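Local coordinates for protein ancestral congerin Con-anc (PDB 3AK0) that binds a galactose-containing glycan in its pocket and, as a reconstructed ancestral fish galectin, is probably a lectin for beta-galactosides, at residues I33-S38 against E116-I121. Numbering follows the deposited sequence.
Sequences INVGES and EAFNFI
Phe118 meets Glu37 at the edge of its ring, where Glu37 OE2 lies in plane, 3.6 Å from Phe118 CD1. A water bridges the same carboxylate oxygen to the preceding residue, donating one bond to Ala117 O and another, of 2.7 Å to the water oxygen, to Glu37 OE2, while Glu37 OE1 is hydrogen-bonded to Ser41 OG. Phe118 also receives Val35 across its root: the two side chains cross at about a right angle, with Val35 CG1 3.8 Å from Phe118 CB. That branch stands anti to the backbone N of Val35 (chi1 175°), which carries it to the phenylalanine.

At Asn119 the pairing illustrates how an antiparallel ladder absorbs an extra residue. Two residues, Asn119 and Phe120, stand opposite the single Gly36, a classic beta bulge; Asn119 N donates to Gly36 O at 3.0 Å, and Gly36 N answers with a straight bond of 2.8 Å to Phe120 O. From within the bulge, the side chain of Asn119 crosses that of Glu37 at about a right angle, with ND2 against Glu37 CG.

Phe120 has an extended first torsion (chi1 -175°), CG lying opposite the amide nitrogen, which lays its ring against the Glu37-Ser38 backbone just after the corner. Ser38 CA sits over one face, 3.5 Å from the ring centroid, in a CH-pi contact. Ile121 then pairs with Val35 in a non-hydrogen-bonded position, and its CA makes a CA-H...O contact of 3.1 Å with Asn34 O.

Val35 and Ile121 share a face that rests on Leu18 of strand 18-24, joining the two sheets of the galectin beta-sandwich, and Phe118 extends this core edge-to-face with Phe92. Strand 30-35 is flanked by 41-52 as well as 117-125, and Asn34 OD1 is hydrogen-bonded to His45 of the glycan pocket.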
ATOM      1  N   ILE A  33       5.923 -12.260  -1.585  1.00  7.51           N
ATOM      2  CA  ILE A  33       5.091 -11.402  -0.742  1.00  7.99           C
ATOM      3  C   ILE A  33       5.384 -11.768   0.712  1.00  7.71           C
ATOM      4  O   ILE A  33       5.481 -12.961   1.052  1.00  7.38           O
ATOM      5  CB  ILE A  33       3.591 -11.583  -1.060  1.00  8.41           C
ATOM      6  CG1 ILE A  33       3.334 -11.328  -2.540  1.00 10.72           C
ATOM      7  CG2 ILE A  33       2.757 -10.644  -0.190  1.00  9.85           C
ATOM      8  CD1 ILE A  33       3.773  -9.987  -3.017  1.00 12.92           C
ATOM      9  N   ASN A  34       5.537 -10.749   1.549  1.00  6.80           N
ATOM     10  CA  ASN A  34       6.045 -10.938   2.903  1.00  7.22           C
ATOM     11  C   ASN A  34       5.180 -10.168   3.866  1.00  7.03           C
ATOM     12  O   ASN A  34       4.886  -8.991   3.627  1.00  8.35           O
ATOM     13  CB  ASN A  34       7.469 -10.390   2.991  1.00  7.29           C
ATOM     14  CG  ASN A  34       8.413 -11.106   2.086  1.00  8.46           C
ATOM     15  OD1 ASN A  34       8.984 -12.139   2.461  1.00 11.30           O
ATOM     16  ND2 ASN A  34       8.577 -10.585   0.859  1.00  7.03           N
ATOM     17  N   VAL A  35       4.753 -10.832   4.939  1.00  6.28           N
ATOM     18  CA  VAL A  35       3.884 -10.197   5.924  1.00  7.03           C
ATOM     19  C   VAL A  35       4.532 -10.365   7.284  1.00  7.27           C
ATOM     20  O   VAL A  35       4.910 -11.465   7.670  1.00  7.10           O
ATOM     21  CB  VAL A  35       2.475 -10.874   5.978  1.00  7.33           C
ATOM     22  CG1 VAL A  35       1.627 -10.274   7.112  1.00  9.17           C
ATOM     23  CG2 VAL A  35       1.756 -10.775   4.613  1.00  8.17           C
ATOM     24  N   GLY A  36       4.631  -9.261   8.033  1.00  6.58           N
ATOM     25  CA  GLY A  36       5.244  -9.354   9.348  1.00  6.53           C
ATOM     26  C   GLY A  36       5.369  -7.985   9.993  1.00  6.32           C
ATOM     27  O   GLY A  36       4.354  -7.280  10.160  1.00  7.17           O
ATOM     28  N   GLU A  37       6.600  -7.635  10.391  1.00  7.14           N
ATOM     29  CA  GLU A  37       6.844  -6.390  11.092  1.00  8.17           C
ATOM     30  C   GLU A  37       7.903  -5.494  10.446  1.00  8.56           C
ATOM     31  O   GLU A  37       7.907  -4.270  10.707  1.00  9.80           O
ATOM     32  CB  GLU A  37       7.244  -6.689  12.540  1.00  8.15           C
ATOM     33  CG  GLU A  37       6.202  -7.500  13.303  1.00  9.34           C
ATOM     34  CD  GLU A  37       6.210  -9.004  13.014  1.00  9.54           C
ATOM     35  OE1 GLU A  37       7.303  -9.574  12.740  1.00 10.38           O
ATOM     36  OE2 GLU A  37       5.142  -9.650  13.177  1.00 10.79           O
ATOM     37  N   SER A  38       8.807  -6.084   9.663  1.00  8.79           N
ATOM     38  CA  SER A  38       9.833  -5.318   8.913  1.00  9.18           C
ATOM     39  C   SER A  38      10.507  -6.265   7.926  1.00 10.33           C
ATOM     40  O   SER A  38      10.189  -7.476   7.872  1.00  9.72           O
ATOM     41  CB  SER A  38      10.894  -4.757   9.868  1.00  9.58           C
ATOM     42  OG  SER A  38      11.656  -5.839  10.380  1.00 12.58           O
ATOM     43  N   GLU A 116      -1.908 -11.965  16.561  1.00  9.13           N
ATOM     44  CA  GLU A 116      -3.284 -11.605  16.177  1.00 10.81           C
ATOM     45  C   GLU A 116      -3.344 -10.400  15.238  1.00  8.60           C
ATOM     46  O   GLU A 116      -4.441 -10.007  14.825  1.00  8.14           O
ATOM     47  CB  GLU A 116      -4.104 -11.274  17.425  1.00 10.69           C
ATOM     48  CG  GLU A 116      -4.459 -12.451  18.304  1.00 15.99           C
ATOM     49  CD  GLU A 116      -5.067 -12.014  19.652  1.00 17.15           C
ATOM     50  OE1 GLU A 116      -5.413 -10.815  19.841  1.00 24.43           O
ATOM     51  OE2 GLU A 116      -5.167 -12.885  20.530  1.00 24.17           O
ATOM     52  N   ALA A 117      -2.183  -9.852  14.879  1.00  7.77           N
ATOM     53  CA  ALA A 117      -2.097  -8.691  14.010  1.00  8.54           C
ATOM     54  C   ALA A 117      -0.686  -8.587  13.469  1.00  8.22           C
ATOM     55  O   ALA A 117       0.267  -9.025  14.127  1.00  8.17           O
ATOM     56  CB  ALA A 117      -2.449  -7.411  14.798  1.00  8.52           C
ATOM     57  N   PHE A 118      -0.561  -8.014  12.271  1.00  8.23           N
ATOM     58  CA  PHE A 118       0.753  -7.713  11.679  1.00  8.01           C
ATOM     59  C   PHE A 118       0.718  -6.290  11.153  1.00  8.69           C
ATOM     60  O   PHE A 118      -0.370  -5.725  10.967  1.00  9.82           O
ATOM     61  CB  PHE A 118       1.077  -8.687  10.535  1.00  8.68           C
ATOM     62  CG  PHE A 118       1.016 -10.098  10.980  1.00  6.45           C
ATOM     63  CD1 PHE A 118       2.079 -10.650  11.683  1.00  8.95           C
ATOM     64  CD2 PHE A 118      -0.163 -10.828  10.820  1.00  6.77           C
ATOM     65  CE1 PHE A 118       1.992 -11.947  12.207  1.00  8.67           C
ATOM     66  CE2 PHE A 118      -0.244 -12.135  11.317  1.00  7.95           C
ATOM     67  CZ  PHE A 118       0.836 -12.684  12.027  1.00  8.83           C
ATOM     68  N   ASN A 119       1.888  -5.713  10.912  1.00  8.61           N
ATOM     69  CA  ASN A 119       1.920  -4.288  10.610  1.00  9.08           C
ATOM     70  C   ASN A 119       2.757  -3.922   9.392  1.00  8.62           C
ATOM     71  O   ASN A 119       2.928  -2.736   9.092  1.00  8.96           O
ATOM     72  CB  ASN A 119       2.375  -3.489  11.835  1.00  9.27           C
ATOM     73  CG  ASN A 119       3.683  -3.987  12.399  1.00 10.52           C
ATOM     74  OD1 ASN A 119       4.752  -3.618  11.928  1.00 12.24           O
ATOM     75  ND2 ASN A 119       3.605  -4.801  13.467  1.00 13.11           N
ATOM     76  N   PHE A 120       3.261  -4.914   8.670  1.00  7.84           N
ATOM     77  CA  PHE A 120       4.250  -4.647   7.614  1.00  8.02           C
ATOM     78  C   PHE A 120       4.069  -5.649   6.486  1.00  8.86           C
ATOM     79  O   PHE A 120       3.903  -6.852   6.749  1.00  8.72           O
ATOM     80  CB  PHE A 120       5.667  -4.728   8.191  1.00  8.08           C
ATOM     81  CG  PHE A 120       6.746  -4.348   7.224  1.00  9.06           C
ATOM     82  CD1 PHE A 120       7.137  -3.013   7.106  1.00 11.19           C
ATOM     83  CD2 PHE A 120       7.408  -5.321   6.474  1.00 10.49           C
ATOM     84  CE1 PHE A 120       8.146  -2.646   6.214  1.00 11.54           C
ATOM     85  CE2 PHE A 120       8.432  -4.962   5.584  1.00 11.65           C
ATOM     86  CZ  PHE A 120       8.786  -3.630   5.451  1.00 10.63           C
ATOM     87  N   ILE A 121       4.048  -5.153   5.245  1.00  9.15           N
ATOM     88  CA  ILE A 121       4.080  -6.043   4.062  1.00  9.64           C
ATOM     89  C   ILE A 121       5.197  -5.539   3.145  1.00  9.13           C
ATOM     90  O   ILE A 121       5.457  -4.344   3.065  1.00  8.69           O
ATOM     91  CB  ILE A 121       2.729  -5.980   3.268  1.00 10.94           C
ATOM     92  CG1 ILE A 121       1.542  -6.286   4.182  1.00 13.36           C
ATOM     93  CG2 ILE A 121       2.754  -6.899   1.983  1.00 12.41           C
ATOM     94  CD1 ILE A 121       0.257  -5.609   3.736  1.00 18.81           C
TER
HETATM   95  O   HOH W   1       3.025  -9.083  14.715  1.00 12.49           O